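Succinoglycan biosynthesis protein (Bacillus cereus ATCC 14579, PDB 2QGM) is of uncertain function, but is named a succinoglycan biosynthesis protein and belongs to the erythromycin esterase family, so it may be a hydrolase. Local coordinates at residues Leu121-Ile125 with Ile149-Lys153. Residues are numbered along the deposited sequence; the frame is centred on the assembly and turned at random.
Sequences LNEYI and IEWMK
Helices crossing at an angle can meet closely at one end while side chains fill the other, as in 121-125 and 149-153. Both are regular α-helix, their local axes inclined by 50° and 9.2 Å apart at closest approach. They converge toward their C-terminal ends, where the CA atoms of I125 and K153 lie 3.9 Å apart and I125 O comes within 3.7 Å of K153 CA. A water sits 2.8 Å from both I125 O and K153 O. Toward the N-terminal ends the gap widens. I125 (chi1 p, chi2 t) pushes CG2 into a hollow of the other helix, 4.0 Å from I149 CG2, 3.8 Å from I149 O and 3.9 Å from M152 CB. I149 (m, t) answers as a two-pronged bump, CG2 against Y124 CD2 and CD1 against L121 CD2, both at 3.7 Å. Y124 (chi1 t) extends its ring across the gap, and K153, extended but for a kink at chi3 (p), donates a 3.0 Å hydrogen bond from NZ to Y124 OH. L121 and I125 touch F167, on edge strand 166-171. The pair belongs to the β-α-β crossover between parallel neighbours 108-111 and 166-171, at one edge of this Ere-like fold's mixed sheet.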
# COMPACT_ATOMS: atom_id res chain seq x y z
N LEU A 121 11.17 -4.82 -9.36
CA LEU A 121 11.14 -5.60 -8.12
C LEU A 121 10.57 -6.97 -8.42
O LEU A 121 11.01 -7.97 -7.84
CB LEU A 121 10.28 -4.89 -7.06
CG LEU A 121 11.06 -3.77 -6.36
CD1 LEU A 121 10.10 -2.78 -5.70
CD2 LEU A 121 12.00 -4.38 -5.34
N ASN A 122 9.62 -7.04 -9.35
CA ASN A 122 9.05 -8.34 -9.68
C ASN A 122 10.12 -9.16 -10.38
O ASN A 122 10.27 -10.35 -10.11
CB ASN A 122 7.81 -8.21 -10.58
CG ASN A 122 6.96 -9.47 -10.56
OD1 ASN A 122 6.96 -10.21 -9.58
ND2 ASN A 122 6.22 -9.70 -11.64
N GLU A 123 10.90 -8.54 -11.26
CA GLU A 123 11.96 -9.26 -11.94
C GLU A 123 12.95 -9.76 -10.90
O GLU A 123 13.47 -10.88 -11.02
CB GLU A 123 12.67 -8.36 -12.95
CG GLU A 123 13.70 -9.09 -13.80
CD GLU A 123 14.34 -8.20 -14.84
OE1 GLU A 123 13.61 -7.42 -15.49
OE2 GLU A 123 15.58 -8.26 -15.01
N TYR A 124 13.21 -8.95 -9.89
CA TYR A 124 14.13 -9.34 -8.82
C TYR A 124 13.65 -10.58 -8.08
O TYR A 124 14.42 -11.52 -7.85
CB TYR A 124 14.32 -8.22 -7.80
CG TYR A 124 15.27 -8.63 -6.70
CD1 TYR A 124 16.64 -8.68 -6.93
CD2 TYR A 124 14.81 -9.04 -5.45
CE1 TYR A 124 17.52 -9.15 -5.97
CE2 TYR A 124 15.68 -9.52 -4.47
CZ TYR A 124 17.05 -9.56 -4.74
OH TYR A 124 17.95 -10.02 -3.80
N ILE A 125 12.38 -10.58 -7.67
CA ILE A 125 11.86 -11.72 -6.92
C ILE A 125 11.59 -12.95 -7.79
O ILE A 125 11.32 -14.02 -7.26
CB ILE A 125 10.58 -11.35 -6.10
CG1 ILE A 125 9.40 -11.02 -7.02
CG2 ILE A 125 10.88 -10.16 -5.20
CD1 ILE A 125 8.07 -11.06 -6.27
N ILE A 149 11.73 -8.30 0.75
CA ILE A 149 11.89 -8.52 -0.67
C ILE A 149 12.80 -9.72 -0.92
O ILE A 149 12.56 -10.51 -1.84
CB ILE A 149 12.45 -7.26 -1.36
CG1 ILE A 149 11.45 -6.11 -1.17
CG2 ILE A 149 12.73 -7.53 -2.83
CD1 ILE A 149 11.91 -4.78 -1.71
N GLU A 150 13.83 -9.87 -0.10
CA GLU A 150 14.73 -11.00 -0.26
C GLU A 150 14.01 -12.31 0.05
O GLU A 150 14.20 -13.31 -0.64
CB GLU A 150 15.95 -10.83 0.65
CG GLU A 150 16.81 -9.65 0.23
CD GLU A 150 17.97 -9.43 1.16
OE1 GLU A 150 17.74 -9.43 2.39
OE2 GLU A 150 19.10 -9.24 0.67
N TRP A 151 13.16 -12.30 1.08
CA TRP A 151 12.40 -13.50 1.41
C TRP A 151 11.50 -13.89 0.24
O TRP A 151 11.35 -15.06 -0.09
CB TRP A 151 11.53 -13.27 2.65
CG TRP A 151 10.53 -14.37 2.81
CD1 TRP A 151 10.78 -15.65 3.20
CD2 TRP A 151 9.14 -14.34 2.43
NE1 TRP A 151 9.65 -16.42 3.09
CE2 TRP A 151 8.63 -15.63 2.62
CE3 TRP A 151 8.29 -13.33 1.96
CZ2 TRP A 151 7.29 -15.96 2.34
CZ3 TRP A 151 6.97 -13.65 1.68
CH2 TRP A 151 6.48 -14.96 1.88
N MSE A 152 10.89 -12.89 -0.38
CA MSE A 152 10.00 -13.15 -1.52
C MSE A 152 10.78 -13.86 -2.63
O MSE A 152 10.28 -14.80 -3.26
CB MSE A 152 9.41 -11.83 -2.04
CG MSE A 152 8.49 -11.14 -1.05
SE MSE A 152 7.67 -9.57 -1.78
CE MSE A 152 6.29 -9.34 -0.43
N LYS A 153 12.01 -13.40 -2.87
CA LYS A 153 12.86 -14.01 -3.89
C LYS A 153 13.14 -15.46 -3.47
O LYS A 153 13.06 -16.38 -4.29
CB LYS A 153 14.17 -13.23 -4.02
CG LYS A 153 15.10 -13.74 -5.11
CD LYS A 153 16.47 -13.09 -5.05
CE LYS A 153 17.26 -13.56 -3.84
NZ LYS A 153 18.62 -12.92 -3.78
O HOH W 1 13.10 -16.15 -7.07